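Local coordinates for protein uncharacterized metal-dependent hydrolase (Pyrococcus horikoshii, PDB 3IGH) that is uncharacterised but probably hydrolyses carbon-nitrogen bonds other than peptide bonds, as a metal-dependent member of the amidohydrolase superfamily, at residues A139-D143 with K144-L148; G267-A271 with R272-L276; I313-G317 with D318-D322. All coordinates share one frame; numbering follows the deposited sequence.

Contact 1 of 3, residues A139-D143 with K144-L148; sequences AVAND and KMLEL
Ala141, the last residue of strand 138-141, turns its methyl group onto the first turn of the helix that follows. Ala141 CB lies 4.0 Å from Met145 CB and 3.9 Å from Leu146 CD2, so this small side chain fills the angle between the two elements. The carbonyl oxygen Ala141 O is buried here without a polar partner, and Leu146 CD1 lies 4.0 Å from it. Asn142 comes next, at the N-cap, and does the polar work. With CG set between the backbone N and the carbonyl carbon (chi1 70°), its amide folds back over the helix start, and Asn142 OD1 accepts from Met145 N at 3.2 Å. The donor sits close to the extension of the CG-OD1 bond (161°). The same oxygen also takes the N-H of Val129, while ND2 donates to Lys127 O and Leu122 O; these four bonds fix the rotation of the amide and show which end is oxygen. With an alanine in place of Asn142, Met145 N and Val129 N would probably lose their acceptor and the carbonyls of Lys127 and Leu122 a donor, unseating the helix start from the neighbouring loop. The backbone of Asn142 adds the first helical bond, Leu146 N to Asn142 O at 3.0 Å, with the donor in the carbonyl plane; Leu146 CG rests 3.3 Å from that oxygen. Asp143 continues the series by accepting from Glu147 N through O at 2.9 Å. Its carboxylate forms a salt bridge with Arg119, and Lys144 NZ one with Asp126. An asparagine N-cap closing a strand-to-helix turn is the motif, set in the sheet that holds strands 129-133, 138-141 and 163-165, about 29 Å from the centre of the chain.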
ATOM      1  N   ALA A 139     -14.229  30.615 -18.482  1.00 32.49           N
ATOM      2  CA  ALA A 139     -14.603  30.986 -17.129  1.00 30.61           C
ATOM      3  C   ALA A 139     -14.435  32.475 -16.875  1.00 30.38           C
ATOM      4  O   ALA A 139     -13.699  33.157 -17.585  1.00 35.18           O
ATOM      5  CB  ALA A 139     -13.792  30.189 -16.114  1.00 32.60           C
ATOM      6  N   VAL A 140     -15.136  32.971 -15.861  1.00 37.45           N
ATOM      7  CA  VAL A 140     -14.964  34.348 -15.404  1.00 37.07           C
ATOM      8  C   VAL A 140     -14.624  34.317 -13.918  1.00 37.59           C
ATOM      9  O   VAL A 140     -15.152  33.489 -13.165  1.00 33.46           O
ATOM     10  CB  VAL A 140     -16.224  35.239 -15.655  1.00 37.05           C
ATOM     11  CG1 VAL A 140     -15.905  36.718 -15.417  1.00 39.34           C
ATOM     12  CG2 VAL A 140     -16.741  35.078 -17.074  1.00 39.74           C
ATOM     13  N   ALA A 141     -13.737  35.220 -13.506  1.00 38.31           N
ATOM     14  CA  ALA A 141     -13.305  35.314 -12.118  1.00 42.76           C
ATOM     15  C   ALA A 141     -13.311  36.764 -11.616  1.00 36.31           C
ATOM     16  O   ALA A 141     -13.062  37.688 -12.394  1.00 42.78           O
ATOM     17  CB  ALA A 141     -11.912  34.694 -11.972  1.00 36.82           C
ATOM     18  N   ASN A 142     -13.612  36.952 -10.330  1.00 39.80           N
ATOM     19  CA  ASN A 142     -13.477  38.263  -9.689  1.00 37.14           C
ATOM     20  C   ASN A 142     -12.025  38.582  -9.264  1.00 38.80           C
ATOM     21  O   ASN A 142     -11.117  37.760  -9.476  1.00 35.59           O
ATOM     22  CB  ASN A 142     -14.503  38.457  -8.550  1.00 33.37           C
ATOM     23  CG  ASN A 142     -14.236  37.602  -7.305  1.00 44.09           C
ATOM     24  OD1 ASN A 142     -13.218  36.903  -7.173  1.00 40.32           O
ATOM     25  ND2 ASN A 142     -15.178  37.668  -6.369  1.00 36.58           N
ATOM     26  N   ASP A 143     -11.819  39.774  -8.694  1.00 41.52           N
ATOM     27  CA  ASP A 143     -10.494  40.256  -8.264  1.00 45.28           C
ATOM     28  C   ASP A 143      -9.767  39.293  -7.329  1.00 37.96           C
ATOM     29  O   ASP A 143      -8.602  38.958  -7.562  1.00 43.45           O
ATOM     30  CB  ASP A 143     -10.616  41.620  -7.565  1.00 49.93           C
ATOM     31  CG  ASP A 143     -10.875  42.765  -8.533  1.00 62.58           C
ATOM     32  OD1 ASP A 143     -11.424  43.798  -8.097  1.00 75.44           O
ATOM     33  OD2 ASP A 143     -10.522  42.643  -9.722  1.00 58.67           O
ATOM     34  N   LYS A 144     -10.469  38.851  -6.287  1.00 32.63           N
ATOM     35  CA  LYS A 144      -9.897  37.979  -5.261  1.00 39.04           C
ATOM     36  C   LYS A 144      -9.400  36.645  -5.820  1.00 43.23           C
ATOM     37  O   LYS A 144      -8.347  36.137  -5.417  1.00 38.41           O
ATOM     38  CB  LYS A 144     -10.921  37.721  -4.160  1.00 38.68           C
ATOM     39  CG  LYS A 144     -11.157  38.905  -3.229  1.00 50.09           C
ATOM     40  CD  LYS A 144     -12.062  38.510  -2.073  1.00 45.59           C
ATOM     41  CE  LYS A 144     -12.110  39.592  -0.999  1.00 62.91           C
ATOM     42  NZ  LYS A 144     -12.854  40.803  -1.448  1.00 69.32           N
ATOM     43  N   MET A 145     -10.159  36.088  -6.757  1.00 37.98           N
ATOM     44  CA  MET A 145      -9.794  34.826  -7.373  1.00 36.28           C
ATOM     45  C   MET A 145      -8.620  35.033  -8.313  1.00 35.38           C
ATOM     46  O   MET A 145      -7.716  34.196  -8.378  1.00 36.70           O
ATOM     47  CB  MET A 145     -10.992  34.244  -8.129  1.00 36.94           C
ATOM     48  CG  MET A 145     -10.766  32.829  -8.650  1.00 43.01           C
ATOM     49  SD  MET A 145     -10.737  31.605  -7.329  1.00 35.80           S
ATOM     50  CE  MET A 145      -9.841  30.319  -8.185  1.00 36.67           C
ATOM     51  N   LEU A 146      -8.622  36.159  -9.031  1.00 36.23           N
ATOM     52  CA  LEU A 146      -7.531  36.469  -9.955  1.00 34.79           C
ATOM     53  C   LEU A 146      -6.209  36.708  -9.214  1.00 36.24           C
ATOM     54  O   LEU A 146      -5.134  36.415  -9.746  1.00 37.61           O
ATOM     55  CB  LEU A 146      -7.880  37.673 -10.837  1.00 42.27           C
ATOM     56  CG  LEU A 146      -8.951  37.454 -11.920  1.00 38.75           C
ATOM     57  CD1 LEU A 146      -9.221  38.755 -12.681  1.00 37.82           C
ATOM     58  CD2 LEU A 146      -8.553  36.349 -12.875  1.00 34.22           C
ATOM     59  N   GLU A 147      -6.309  37.245  -7.996  1.00 37.90           N
ATOM     60  CA  GLU A 147      -5.151  37.401  -7.114  1.00 41.27           C
ATOM     61  C   GLU A 147      -4.554  36.037  -6.779  1.00 40.12           C
ATOM     62  O   GLU A 147      -3.341  35.840  -6.905  1.00 44.17           O
ATOM     63  CB  GLU A 147      -5.543  38.139  -5.829  1.00 36.47           C
ATOM     64  CG  GLU A 147      -4.375  38.396  -4.867  1.00 56.14           C
ATOM     65  CD  GLU A 147      -3.273  39.259  -5.479  1.00 65.48           C
ATOM     66  OE1 GLU A 147      -3.598  40.246  -6.176  1.00 59.27           O
ATOM     67  OE2 GLU A 147      -2.082  38.953  -5.254  1.00 49.81           O
ATOM     68  N   LEU A 148      -5.418  35.100  -6.383  1.00 39.09           N
ATOM     69  CA  LEU A 148      -5.000  33.723  -6.088  1.00 40.25           C
ATOM     70  C   LEU A 148      -4.402  33.013  -7.296  1.00 42.21           C
ATOM     71  O   LEU A 148      -3.449  32.234  -7.161  1.00 40.75           O
ATOM     72  CB  LEU A 148      -6.174  32.905  -5.551  1.00 37.87           C
ATOM     73  CG  LEU A 148      -6.617  33.134  -4.105  1.00 49.39           C
ATOM     74  CD1 LEU A 148      -7.930  32.419  -3.847  1.00 40.26           C
ATOM     75  CD2 LEU A 148      -5.549  32.667  -3.114  1.00 54.77           C
TER

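Contact 2 of 3, residues G267-A271 with R272-L276; sequences GSLGA and RTALL
Leu269 lays its CD2 methyl against two side chains of the returning chain: Ala274 CB at 3.9 Å and Leu276 CD2 at 4.0 Å, the two leucines crossing at about a right angle. Next to it in sequence, the backbone doubles back through Ser268 O, which takes two N-H groups from different directions. Thr273 N, 2.9 Å from Ser268 O, lies only slightly off the carbonyl plane, whereas Ala274 N, 3.0 Å from the same Ser268 O, stands well above it and so does not use a lone-pair direction. Together with the weak bond from Arg272 N to Leu269 O, the Thr273 bond gives the pairing of a Schellman motif, and Arg272 supplies the expected left-handed backbone (phi 61°), although no regular helix leads into it. The Thr273 side chain adds a further bond to the turn: Thr273 OG1, placed between its own N and carbonyl carbon (chi1 49°), accepts from Ser268 N at 2.9 Å, in a bond bent only to 159°. Thr273 O in turn receives Gly267 N from above its plane. A CB built on Gly267 would clash with Thr273 OG1, consistent with a residue that has no side chain here. Arg272 NH1 holds a water at 3.1 Å in the plane of its guanidinium edge, and that water reaches Ala271 O weakly, while NH2 makes a salt bridge with Asp282. The whole turn lies in the long loop between strand 256-264 and helix 294-305, with Ile371 and Val375 of helix 371-375 against Leu269 and helix 318-331 touching Leu275 and Leu276.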
ATOM      1  N   GLY A 267      -8.219  14.809 -27.877  1.00 34.37           N
ATOM      2  CA  GLY A 267      -9.212  15.559 -27.115  1.00 28.27           C
ATOM      3  C   GLY A 267     -10.579  14.926 -27.267  1.00 35.84           C
ATOM      4  O   GLY A 267     -10.719  13.697 -27.219  1.00 29.45           O
ATOM      5  N   SER A 268     -11.583  15.762 -27.511  1.00 28.95           N
ATOM      6  CA  SER A 268     -12.968  15.295 -27.557  1.00 31.75           C
ATOM      7  C   SER A 268     -13.663  15.678 -28.862  1.00 29.50           C
ATOM      8  O   SER A 268     -13.247  16.613 -29.545  1.00 31.55           O
ATOM      9  CB  SER A 268     -13.742  15.865 -26.362  1.00 35.67           C
ATOM     10  OG  SER A 268     -13.786  17.287 -26.416  1.00 51.59           O
ATOM     11  N   LEU A 269     -14.728  14.957 -29.191  1.00 28.38           N
ATOM     12  CA  LEU A 269     -15.507  15.252 -30.396  1.00 34.71           C
ATOM     13  C   LEU A 269     -16.248  16.573 -30.314  1.00 32.49           C
ATOM     14  O   LEU A 269     -16.384  17.251 -31.323  1.00 33.30           O
ATOM     15  CB  LEU A 269     -16.467  14.117 -30.736  1.00 34.16           C
ATOM     16  CG  LEU A 269     -15.766  12.860 -31.250  1.00 33.42           C
ATOM     17  CD1 LEU A 269     -16.692  11.672 -31.101  1.00 34.96           C
ATOM     18  CD2 LEU A 269     -15.260  13.022 -32.696  1.00 30.43           C
ATOM     19  N   GLY A 270     -16.704  16.935 -29.115  1.00 31.99           N
ATOM     20  CA  GLY A 270     -17.412  18.203 -28.896  1.00 31.02           C
ATOM     21  C   GLY A 270     -16.610  19.418 -29.302  1.00 42.60           C
ATOM     22  O   GLY A 270     -17.100  20.281 -30.030  1.00 36.95           O
ATOM     23  N   ALA A 271     -15.357  19.454 -28.857  1.00 37.98           N
ATOM     24  CA  ALA A 271     -14.455  20.557 -29.141  1.00 39.57           C
ATOM     25  C   ALA A 271     -13.727  20.383 -30.476  1.00 35.42           C
ATOM     26  O   ALA A 271     -12.953  21.261 -30.877  1.00 37.49           O
ATOM     27  CB  ALA A 271     -13.444  20.711 -27.996  1.00 39.68           C
ATOM     28  N   ARG A 272     -13.989  19.258 -31.149  1.00 32.05           N
ATOM     29  CA  ARG A 272     -13.310  18.855 -32.399  1.00 29.80           C
ATOM     30  C   ARG A 272     -11.794  18.679 -32.219  1.00 33.71           C
ATOM     31  O   ARG A 272     -11.007  18.967 -33.121  1.00 33.49           O
ATOM     32  CB  ARG A 272     -13.638  19.784 -33.591  1.00 32.94           C
ATOM     33  CG  ARG A 272     -15.142  19.975 -33.848  1.00 35.29           C
ATOM     34  CD  ARG A 272     -15.399  20.695 -35.171  1.00 39.43           C
ATOM     35  NE  ARG A 272     -16.821  20.955 -35.407  1.00 44.22           N
ATOM     36  CZ  ARG A 272     -17.492  21.991 -34.906  1.00 41.21           C
ATOM     37  NH1 ARG A 272     -16.882  22.881 -34.134  1.00 40.59           N
ATOM     38  NH2 ARG A 272     -18.784  22.133 -35.172  1.00 41.87           N
ATOM     39  N   THR A 273     -11.404  18.185 -31.049  1.00 35.86           N
ATOM     40  CA  THR A 273     -10.000  17.944 -30.735  1.00 31.76           C
ATOM     41  C   THR A 273      -9.665  16.455 -30.715  1.00 30.09           C
ATOM     42  O   THR A 273      -8.493  16.077 -30.598  1.00 33.98           O
ATOM     43  CB  THR A 273      -9.589  18.634 -29.419  1.00 29.34           C
ATOM     44  OG1 THR A 273     -10.548  18.329 -28.397  1.00 31.25           O
ATOM     45  CG2 THR A 273      -9.538  20.148 -29.611  1.00 37.63           C
ATOM     46  N   ALA A 274     -10.694  15.616 -30.859  1.00 27.79           N
ATOM     47  CA  ALA A 274     -10.510  14.186 -31.042  1.00 30.71           C
ATOM     48  C   ALA A 274      -9.887  13.946 -32.407  1.00 35.07           C
ATOM     49  O   ALA A 274     -10.263  14.594 -33.391  1.00 33.44           O
ATOM     50  CB  ALA A 274     -11.835  13.433 -30.910  1.00 28.56           C
ATOM     51  N   LEU A 275      -8.932  13.023 -32.462  1.00 35.32           N
ATOM     52  CA  LEU A 275      -8.109  12.842 -33.663  1.00 28.91           C
ATOM     53  C   LEU A 275      -8.697  11.826 -34.632  1.00 30.45           C
ATOM     54  O   LEU A 275      -8.741  10.629 -34.347  1.00 31.17           O
ATOM     55  CB  LEU A 275      -6.674  12.451 -33.272  1.00 31.88           C
ATOM     56  CG  LEU A 275      -5.640  12.374 -34.403  1.00 32.07           C
ATOM     57  CD1 LEU A 275      -5.394  13.756 -35.011  1.00 40.00           C
ATOM     58  CD2 LEU A 275      -4.343  11.789 -33.857  1.00 33.85           C
ATOM     59  N   LEU A 276      -9.115  12.317 -35.794  1.00 30.03           N
ATOM     60  CA  LEU A 276      -9.790  11.510 -36.806  1.00 31.40           C
ATOM     61  C   LEU A 276      -8.854  11.200 -37.986  1.00 28.97           C
ATOM     62  O   LEU A 276      -7.885  11.924 -38.199  1.00 35.18           O
ATOM     63  CB  LEU A 276     -11.025  12.269 -37.325  1.00 27.90           C
ATOM     64  CG  LEU A 276     -12.038  12.851 -36.327  1.00 34.20           C
ATOM     65  CD1 LEU A 276     -13.261  13.424 -37.037  1.00 33.17           C
ATOM     66  CD2 LEU A 276     -12.464  11.796 -35.333  1.00 30.63           C
TER
HETATM   67  O   HOH W   1     -13.964  23.456 -33.139  1.00 54.30           O

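Contact 3 of 3, residues I313-G317 with D318-D322; sequences IHAIG and DKALD. With SO4 (sulfate ion), chain B.
Ala315 and Ala320 supply the apolar part of the joint, their CB atoms 4.1 Å apart. Ala315 CB also lies 3.8 Å from Leu321 N, so the end of strand 310-315 sits directly against the first turn of helix 318-331, with methyl groups small enough to let the two backbones approach. Ala320 CB touches Gly317 O at 3.4 Å as well.

The backbone hydrogen bond of the turn is Leu321 N to Gly317 O, 3.1 Å long and with its donor tilted 25° from the carbonyl plane. Gly317 is the N-cap and brings no side chain to the role; instead its N-H and that of Ile316 are taken by the two carboxylate oxygens of Asp266, one each, which pins the turn from outside.

The charged contacts of the helix start run through Asp318 and Asp322. Asp318 CG is set between the backbone N and the carbonyl carbon (chi1 70°), and its OD2 meets Arg344 and Ser277. Asp322, one turn on, shares Arg344, so one guanidinium serves two carboxylates, and the group probably keeps some excess negative charge.

Ligand binding falls to His314. His314 ND1 donates to sulfate O4 at 2.8 Å in a nearly straight bond (172°), with the sulfur in the ring plane at the edge, while His314 NE2 is hydrogen-bonded to Gly267 O. Having both nitrogens engaged fixes the rotation of the ring. Lys262, His67 and His339 hold the same ion, which probably came from the crystallisation liquor. A cluster of histidines and a lysine gripping an anion at the end of a barrel strand is consistent with the active-site pocket of a TIM-barrel amidohydrolase.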
ATOM      1  N   ILE A 313      -5.183   4.554 -21.611  1.00 28.08           N
ATOM      2  CA  ILE A 313      -5.023   5.596 -22.611  1.00 28.35           C
ATOM      3  C   ILE A 313      -6.383   6.079 -23.134  1.00 23.58           C
ATOM      4  O   ILE A 313      -7.156   5.303 -23.691  1.00 29.55           O
ATOM      5  CB  ILE A 313      -4.144   5.127 -23.805  1.00 28.91           C
ATOM      6  CG1 ILE A 313      -2.802   4.550 -23.300  1.00 31.81           C
ATOM      7  CG2 ILE A 313      -3.904   6.298 -24.749  1.00 28.32           C
ATOM      8  CD1 ILE A 313      -1.804   4.152 -24.411  1.00 31.81           C
ATOM      9  N   HIS A 314      -6.646   7.364 -22.948  1.00 28.37           N
ATOM     10  CA  HIS A 314      -7.789   8.053 -23.559  1.00 28.45           C
ATOM     11  C   HIS A 314      -7.602   8.074 -25.078  1.00 32.86           C
ATOM     12  O   HIS A 314      -6.588   8.578 -25.575  1.00 32.41           O
ATOM     13  CB  HIS A 314      -7.826   9.475 -22.982  1.00 29.02           C
ATOM     14  CG  HIS A 314      -8.710  10.448 -23.711  1.00 33.22           C
ATOM     15  ND1 HIS A 314      -9.743  11.114 -23.085  1.00 39.22           N
ATOM     16  CD2 HIS A 314      -8.671  10.931 -24.979  1.00 35.65           C
ATOM     17  CE1 HIS A 314     -10.320  11.938 -23.941  1.00 38.97           C
ATOM     18  NE2 HIS A 314      -9.697  11.837 -25.102  1.00 37.40           N
ATOM     19  N   ALA A 315      -8.580   7.537 -25.801  1.00 30.89           N
ATOM     20  CA  ALA A 315      -8.636   7.655 -27.267  1.00 30.55           C
ATOM     21  C   ALA A 315     -10.089   7.777 -27.717  1.00 29.62           C
ATOM     22  O   ALA A 315     -10.849   6.822 -27.630  1.00 28.56           O
ATOM     23  CB  ALA A 315      -7.976   6.452 -27.936  1.00 25.81           C
ATOM     24  N   ILE A 316     -10.466   8.958 -28.195  1.00 30.41           N
ATOM     25  CA  ILE A 316     -11.836   9.197 -28.653  1.00 31.37           C
ATOM     26  C   ILE A 316     -11.917   9.021 -30.181  1.00 28.34           C
ATOM     27  O   ILE A 316     -12.709   8.222 -30.677  1.00 31.17           O
ATOM     28  CB  ILE A 316     -12.358  10.571 -28.127  1.00 30.47           C
ATOM     29  CG1 ILE A 316     -12.587  10.464 -26.616  1.00 26.08           C
ATOM     30  CG2 ILE A 316     -13.673  10.977 -28.806  1.00 27.64           C
ATOM     31  CD1 ILE A 316     -13.161  11.707 -25.945  1.00 33.24           C
ATOM     32  N   GLY A 317     -11.073   9.738 -30.916  1.00 28.12           N
ATOM     33  CA  GLY A 317     -11.066   9.650 -32.379  1.00 30.70           C
ATOM     34  C   GLY A 317     -10.509   8.332 -32.879  1.00 33.61           C
ATOM     35  O   GLY A 317      -9.801   7.626 -32.147  1.00 30.25           O
ATOM     36  N   ASP A 318     -10.827   7.987 -34.125  1.00 30.66           N
ATOM     37  CA  ASP A 318     -10.390   6.704 -34.670  1.00 32.34           C
ATOM     38  C   ASP A 318      -8.884   6.666 -34.956  1.00 31.33           C
ATOM     39  O   ASP A 318      -8.259   5.612 -34.830  1.00 33.17           O
ATOM     40  CB  ASP A 318     -11.197   6.314 -35.914  1.00 32.04           C
ATOM     41  CG  ASP A 318     -10.894   7.190 -37.110  1.00 35.26           C
ATOM     42  OD1 ASP A 318     -11.140   8.418 -37.059  1.00 33.11           O
ATOM     43  OD2 ASP A 318     -10.393   6.639 -38.105  1.00 32.80           O
ATOM     44  N   LYS A 319      -8.303   7.807 -35.317  1.00 31.11           N
ATOM     45  CA  LYS A 319      -6.844   7.865 -35.502  1.00 35.76           C
ATOM     46  C   LYS A 319      -6.121   7.817 -34.154  1.00 32.51           C
ATOM     47  O   LYS A 319      -5.060   7.212 -34.040  1.00 34.57           O
ATOM     48  CB  LYS A 319      -6.414   9.098 -36.295  1.00 32.12           C
ATOM     49  CG  LYS A 319      -4.951   9.069 -36.719  1.00 36.21           C
ATOM     50  CD  LYS A 319      -4.595  10.255 -37.607  1.00 38.87           C
ATOM     51  CE  LYS A 319      -3.355   9.930 -38.433  1.00 54.22           C
ATOM     52  NZ  LYS A 319      -3.059  10.993 -39.435  1.00 61.51           N
ATOM     53  N   ALA A 320      -6.708   8.444 -33.136  1.00 31.43           N
ATOM     54  CA  ALA A 320      -6.174   8.380 -31.777  1.00 31.60           C
ATOM     55  C   ALA A 320      -6.114   6.947 -31.285  1.00 30.17           C
ATOM     56  O   ALA A 320      -5.175   6.564 -30.587  1.00 30.63           O
ATOM     57  CB  ALA A 320      -7.030   9.179 -30.858  1.00 30.50           C
ATOM     58  N   LEU A 321      -7.129   6.165 -31.650  1.00 30.02           N
ATOM     59  CA  LEU A 321      -7.166   4.750 -31.339  1.00 30.50           C
ATOM     60  C   LEU A 321      -6.016   3.980 -32.001  1.00 37.24           C
ATOM     61  O   LEU A 321      -5.423   3.100 -31.362  1.00 33.70           O
ATOM     62  CB  LEU A 321      -8.519   4.140 -31.715  1.00 30.39           C
ATOM     63  CG  LEU A 321      -8.688   2.647 -31.414  1.00 30.05           C
ATOM     64  CD1 LEU A 321      -8.489   2.345 -29.924  1.00 36.45           C
ATOM     65  CD2 LEU A 321     -10.047   2.178 -31.867  1.00 33.63           C
ATOM     66  N   ASP A 322      -5.707   4.313 -33.260  1.00 34.53           N
ATOM     67  CA  ASP A 322      -4.531   3.745 -33.947  1.00 37.71           C
ATOM     68  C   ASP A 322      -3.266   4.000 -33.132  1.00 26.85           C
ATOM     69  O   ASP A 322      -2.469   3.087 -32.928  1.00 34.66           O
ATOM     70  CB  ASP A 322      -4.341   4.338 -35.354  1.00 35.32           C
ATOM     71  CG  ASP A 322      -5.373   3.852 -36.361  1.00 45.25           C
ATOM     72  OD1 ASP A 322      -5.786   2.679 -36.299  1.00 44.60           O
ATOM     73  OD2 ASP A 322      -5.754   4.654 -37.245  1.00 48.06           O
TER
HETATM   74  S   SO4 B   1     -11.094  11.675 -19.757  1.00 55.65           S
HETATM   75  O1  SO4 B   1     -11.001  11.505 -18.321  1.00 45.31           O
HETATM   76  O2  SO4 B   1     -12.497  11.741 -20.135  1.00 62.11           O
HETATM   77  O3  SO4 B   1     -10.464  12.934 -20.129  1.00 61.71           O
HETATM   78  O4  SO4 B   1     -10.462  10.530 -20.423  1.00 50.26           O

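How the contacts relate
From the N terminus the chain meets contact 1, contact 2 and contact 3 in series; each closes a short local turn, and none nests in or crosses another. Contact 1 turns strand 138-141 into helix 143-149 in a sheet separate from the barrel strands, its centre about 29 Å from that of contact 2 and 35 Å from that of contact 3. Contacts 2 and 3 have centres about 10 Å apart and touch. Residues 267-276 follow strand 256-264, and residues 313-322 carry the chain from the end of its parallel neighbour, strand 310-315, into helix 318-331. A probable hydrogen bond from Ala320 N to Leu275 O, 3.2 Å, ties the contact 2 loop to that helix.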